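Local structure of papain-like protease (Human betacoronavirus 2c EMC/2012, 4RNA) at residues V10-V15 with A64-A69; C210-Q215 with L247-P252. The protein is a cysteine protease of the coronavirus papain-like family, expected to cut the viral polyprotein and, like its relatives, probably to remove ubiquitin from host proteins. All coordinates share one frame; numbering follows the deposited sequence.

Contact 1: residues V10-V15 with A64-A69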
loop_
_atom_site.group_PDB
_atom_site.type_symbol
_atom_site.label_atom_id
_atom_site.label_comp_id
_atom_site.label_asym_id
_atom_site.label_seq_id
_atom_site.Cartn_x
_atom_site.Cartn_y
_atom_site.Cartn_z
ATOM N N VAL A 10 -16.513 -24.070 2.540
ATOM C CA VAL A 10 -16.073 -22.712 2.338
ATOM C C VAL A 10 -14.885 -22.394 3.226
ATOM O O VAL A 10 -14.940 -22.594 4.468
ATOM C CB VAL A 10 -17.287 -21.760 2.536
ATOM C CG1 VAL A 10 -16.838 -20.319 2.413
ATOM C CG2 VAL A 10 -18.315 -22.035 1.370
ATOM N N THR A 11 -13.839 -21.810 2.650
ATOM C CA THR A 11 -12.681 -21.455 3.503
ATOM C C THR A 11 -12.100 -20.095 3.059
ATOM O O THR A 11 -12.275 -19.666 1.909
ATOM C CB THR A 11 -11.600 -22.596 3.432
ATOM O OG1 THR A 11 -10.481 -22.333 4.264
ATOM C CG2 THR A 11 -10.999 -22.644 1.927
ATOM N N VAL A 12 -11.428 -19.422 3.961
ATOM C CA VAL A 12 -10.538 -18.300 3.602
ATOM C C VAL A 12 -9.052 -18.618 3.798
ATOM O O VAL A 12 -8.149 -17.827 3.416
ATOM C CB VAL A 12 -10.865 -16.998 4.357
ATOM C CG1 VAL A 12 -12.313 -16.598 4.213
ATOM C CG2 VAL A 12 -10.462 -17.070 5.870
ATOM N N ASP A 13 -8.771 -19.787 4.347
ATOM C CA ASP A 13 -7.403 -20.099 4.735
ATOM C C ASP A 13 -6.914 -21.486 4.335
ATOM O O ASP A 13 -5.719 -21.754 4.432
ATOM C CB ASP A 13 -7.213 -19.863 6.242
ATOM C CG ASP A 13 -8.060 -20.804 7.109
ATOM O OD1 ASP A 13 -8.772 -21.669 6.573
ATOM O OD2 ASP A 13 -7.945 -20.710 8.338
ATOM N N GLY A 14 -7.794 -22.382 3.849
ATOM C CA GLY A 14 -7.339 -23.694 3.381
ATOM C C GLY A 14 -7.087 -24.644 4.551
ATOM O O GLY A 14 -6.683 -25.791 4.366
ATOM N N VAL A 15 -7.340 -24.137 5.757
ATOM C CA VAL A 15 -7.286 -24.907 6.998
ATOM C C VAL A 15 -8.657 -25.099 7.699
ATOM O O VAL A 15 -8.964 -26.205 8.176
ATOM C CB VAL A 15 -6.363 -24.195 7.998
ATOM C CG1 VAL A 15 -6.369 -24.910 9.368
ATOM C CG2 VAL A 15 -4.952 -24.211 7.410
ATOM N N ALA A 64 -17.784 -14.171 11.527
ATOM C CA ALA A 64 -16.867 -13.823 12.528
ATOM C C ALA A 64 -15.704 -14.803 12.591
ATOM O O ALA A 64 -14.582 -14.346 12.781
ATOM C CB ALA A 64 -17.576 -13.757 13.887
ATOM N N ASP A 65 -15.950 -16.113 12.461
ATOM C CA ASP A 65 -14.859 -17.099 12.568
ATOM C C ASP A 65 -13.887 -16.871 11.423
ATOM O O ASP A 65 -12.671 -16.980 11.602
ATOM C CB ASP A 65 -15.316 -18.567 12.555
ATOM C CG ASP A 65 -16.136 -18.965 13.829
ATOM O OD1 ASP A 65 -15.706 -18.564 14.887
ATOM O OD2 ASP A 65 -17.205 -19.652 13.763
ATOM N N GLU A 66 -14.435 -16.620 10.230
ATOM C CA GLU A 66 -13.552 -16.447 9.088
ATOM C C GLU A 66 -12.705 -15.170 9.199
ATOM O O GLU A 66 -11.543 -15.173 8.787
ATOM C CB GLU A 66 -14.356 -16.449 7.795
ATOM C CG GLU A 66 -14.847 -17.848 7.473
ATOM C CD GLU A 66 -15.998 -17.847 6.466
ATOM O OE1 GLU A 66 -16.698 -16.812 6.378
ATOM O OE2 GLU A 66 -16.229 -18.931 5.826
ATOM N N THR A 67 -13.301 -14.099 9.733
ATOM C CA THR A 67 -12.589 -12.858 9.976
ATOM C C THR A 67 -11.356 -13.083 10.869
ATOM O O THR A 67 -10.231 -12.611 10.592
ATOM C CB THR A 67 -13.544 -11.826 10.611
ATOM O OG1 THR A 67 -14.464 -11.432 9.588
ATOM C CG2 THR A 67 -12.810 -10.664 11.060
ATOM N N LYS A 68 -11.568 -13.851 11.927
ATOM C CA LYS A 68 -10.461 -14.238 12.784
ATOM C C LYS A 68 -9.433 -15.179 12.141
ATOM O O LYS A 68 -8.241 -15.022 12.387
ATOM C CB LYS A 68 -11.032 -14.841 14.066
ATOM C CG LYS A 68 -9.981 -15.272 15.069
ATOM C CD LYS A 68 -10.674 -15.567 16.395
ATOM C CE LYS A 68 -10.004 -16.684 17.167
ATOM N NZ LYS A 68 -11.010 -17.269 18.097
ATOM N N ALA A 69 -9.885 -16.162 11.338
ATOM C CA ALA A 69 -8.963 -17.010 10.596
ATOM C C ALA A 69 -8.145 -16.167 9.608
ATOM O O ALA A 69 -6.922 -16.364 9.454
ATOM C CB ALA A 69 -9.700 -18.124 9.874
HETATM O O HOH W 1 -14.593 -21.015 6.540
HETATM O O HOH W 2 -6.134 -19.059 9.778
#

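Contact 2: residues C210-Q215 with L247-P252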
loop_
_atom_site.group_PDB
_atom_site.type_symbol
_atom_site.label_atom_id
_atom_site.label_comp_id
_atom_site.label_asym_id
_atom_site.label_seq_id
_atom_site.Cartn_x
_atom_site.Cartn_y
_atom_site.Cartn_z
ATOM N N CYS A 210 18.527 -1.732 8.070
ATOM C CA CYS A 210 18.095 -1.036 6.807
ATOM C C CYS A 210 18.272 0.455 7.015
ATOM O O CYS A 210 17.958 0.979 8.111
ATOM C CB CYS A 210 16.598 -1.297 6.502
ATOM S SG CYS A 210 16.256 -3.063 6.441
ATOM N N TYR A 211 18.698 1.188 5.981
ATOM C CA TYR A 211 18.823 2.608 6.149
ATOM C C TYR A 211 18.589 3.210 4.805
ATOM O O TYR A 211 19.097 2.683 3.861
ATOM C CB TYR A 211 20.232 2.945 6.660
ATOM C CG TYR A 211 20.389 4.425 6.953
ATOM C CD1 TYR A 211 20.790 5.323 5.960
ATOM C CD2 TYR A 211 20.067 4.961 8.230
ATOM C CE1 TYR A 211 20.917 6.700 6.241
ATOM C CE2 TYR A 211 20.186 6.325 8.487
ATOM C CZ TYR A 211 20.625 7.182 7.504
ATOM O OH TYR A 211 20.746 8.530 7.769
ATOM N N VAL A 212 17.763 4.241 4.754
ATOM C CA VAL A 212 17.494 4.966 3.551
ATOM C C VAL A 212 18.130 6.334 3.591
ATOM O O VAL A 212 17.878 7.093 4.488
ATOM C CB VAL A 212 15.985 5.036 3.271
ATOM C CG1 VAL A 212 15.723 5.916 2.053
ATOM C CG2 VAL A 212 15.472 3.580 3.052
ATOM N N GLY A 213 18.870 6.668 2.523
ATOM C CA GLY A 213 19.500 7.963 2.400
ATOM C C GLY A 213 21.003 7.927 2.184
ATOM O O GLY A 213 21.573 8.980 1.852
ATOM N N VAL A 214 21.662 6.762 2.392
ATOM C CA VAL A 214 23.095 6.594 1.969
ATOM C C VAL A 214 23.152 5.237 1.301
ATOM O O VAL A 214 22.240 4.378 1.489
ATOM C CB VAL A 214 24.214 6.721 3.081
ATOM C CG1 VAL A 214 24.320 8.146 3.695
ATOM C CG2 VAL A 214 24.052 5.648 4.154
ATOM N N GLN A 215 24.199 5.047 0.488
ATOM C CA GLN A 215 24.398 3.787 -0.226
ATOM C C GLN A 215 25.779 3.151 0.065
ATOM O O GLN A 215 26.105 2.096 -0.549
ATOM C CB GLN A 215 24.175 4.076 -1.735
ATOM C CG GLN A 215 22.677 4.328 -2.063
ATOM C CD GLN A 215 22.472 5.083 -3.342
ATOM O OE1 GLN A 215 23.196 6.036 -3.623
ATOM N NE2 GLN A 215 21.491 4.671 -4.142
ATOM N N LEU A 247 21.141 -3.410 4.687
ATOM C CA LEU A 247 20.663 -2.932 3.374
ATOM C C LEU A 247 20.560 -1.406 3.335
ATOM O O LEU A 247 19.863 -0.756 4.176
ATOM C CB LEU A 247 19.281 -3.564 3.125
ATOM C CG LEU A 247 18.354 -3.026 2.057
ATOM C CD1 LEU A 247 19.041 -3.391 0.742
ATOM C CD2 LEU A 247 16.968 -3.723 2.160
ATOM N N LEU A 248 21.162 -0.792 2.306
ATOM C CA LEU A 248 21.161 0.673 2.188
ATOM C C LEU A 248 20.482 1.082 0.911
ATOM O O LEU A 248 20.573 0.321 -0.050
ATOM C CB LEU A 248 22.614 1.245 2.250
ATOM C CG LEU A 248 23.530 0.895 3.417
ATOM C CD1 LEU A 248 24.943 1.466 3.283
ATOM C CD2 LEU A 248 22.860 1.429 4.667
ATOM N N SER A 249 19.689 2.154 0.936
ATOM C CA SER A 249 18.963 2.563 -0.266
ATOM C C SER A 249 19.011 4.033 -0.501
ATOM O O SER A 249 18.919 4.792 0.372
ATOM C CB SER A 249 17.464 2.113 -0.281
ATOM O OG SER A 249 17.368 0.777 0.130
ATOM N N GLY A 250 19.040 4.476 -1.765
ATOM C CA GLY A 250 18.761 5.856 -2.028
ATOM C C GLY A 250 18.203 5.910 -3.462
ATOM O O GLY A 250 17.984 4.880 -4.053
ATOM N N THR A 251 17.950 7.102 -3.943
ATOM C CA THR A 251 17.325 7.315 -5.246
ATOM C C THR A 251 18.409 6.975 -6.208
ATOM O O THR A 251 19.604 6.919 -5.846
ATOM C CB THR A 251 16.892 8.811 -5.419
ATOM O OG1 THR A 251 18.019 9.640 -5.177
ATOM C CG2 THR A 251 15.854 9.215 -4.414
ATOM N N PRO A 252 18.024 6.691 -7.468
ATOM C CA PRO A 252 19.012 6.209 -8.402
ATOM C C PRO A 252 20.189 7.159 -8.469
ATOM O O PRO A 252 19.988 8.364 -8.661
ATOM C CB PRO A 252 18.256 6.276 -9.735
ATOM C CG PRO A 252 16.868 5.893 -9.320
ATOM C CD PRO A 252 16.655 6.534 -7.966
#

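Contact 1: residues V10-V15 with A64-A69
Val12 sets both of its methyls against the helix at Glu66 and Ala69. CG2 lies 3.6 Å from the carbonyl O of Glu66 and also touches CB of Ala69, three residues further on, while CG1 approaches Glu66 CB at 4.1 Å. Chi1 of -54° puts CG1 beside the backbone N and CG2 between that N and the carbonyl carbon, where it reaches both residues. Next to it, Asp13 OD2 rests on the methyl of Ala69 at 3.5 Å, and Val10 CG1 comes within 3.7 Å of Glu66 OE2, the two side chains crossing nearly at right angles.

No direct hydrogen bond joins the segments; water does that work. One water sits 2.6 Å from Val10 O and 2.7 Å from Glu66 OE2. Another donates to Asp13 OD2 and Ala69 O, each at 2.8 Å.

Within 10-15 the chain ties itself into a turn. Thr11 OG1 accepts from the backbone N of Asp13 and of Gly14, an ST turn and an ST motif together. Asp13 OD1 takes the N-H of Val15 in an Asx turn, met from above the carboxylate plane (65° out of it), while its OD2 also binds Asn16.

Glu66 is held at both oxygens, OE2 by a salt bridge to Arg18 and OE1 by the backbone N of Thr63. The contact thus sets the hairpin between strands 5-11 and 18-23 against the first turns of helix 64-74, close to strand 55-58, whose Leu58 touches both Val10 and Glu66.

Contact 2: residues C210-Q215 with L247-P252
Tyr211 and Leu248 pair across two parallel strands, flanked by Cys210 with Leu247 and Val212 with Ser249. In the backbone ladder Tyr211 N donates to Leu247 O and Ser249 N to Tyr211 O. The third rung, Gly213 N to Ser249 O at 2.9 Å, is almost straight.

On the sheet face carrying Tyr211 and Leu248, CD2 of Leu248 packs on Tyr211 CB at 3.6 Å. The phenol itself turns away, CG anti to the backbone N (chi1 -176°), and its ring meets that of Trp189. Past Gly213 the chain bends back against the Leu248 side chain, whose CB lies 3.2 Å from Val214 O and whose CD1 reaches Gln215 C at 3.7 Å. The extended Gln215 side chain runs beside the backbone of Ser249 and Gly250; NE2 gives Thr251 O a weak bond of 3.4 Å, its stronger partner being Thr310 O, and OE1 accepts from Asn253.

The other face carries Cys210, Leu247, Val212 and Ser249. Helix 168-176 meets it through His173 and Leu176, and Ser249 OG bonds to both Asp311 and His173. Arg29 of the second subunit binds Thr251 O.

With strand 304-315 antiparallel to 245-250 on its other edge, this is a short parallel pairing within a mixed sheet, probably where the zinc-bearing fingers meet the palm, as in other coronavirus papain-like proteases.

Contact 1 closes before contact 2 opens, and the two lie on opposite sides of the chain's centre, their own centres about 39 Å apart and their nearest atoms about 27 Å apart. They share no sheet. Contact 1 joins the five-stranded N-terminal sheet, probably the ubiquitin-like domain of this family, to helix 64-74, which probably begins the thumb. Contact 2 lies in the eight-stranded mixed sheet beside helix 168-176, further along the chain. They thus lie in different parts of an elongated chain, probably each near a boundary between domains. Both also reach the second subunit of the assembly, contact 1 through Ala64, which bonds to Glu191 of that subunit.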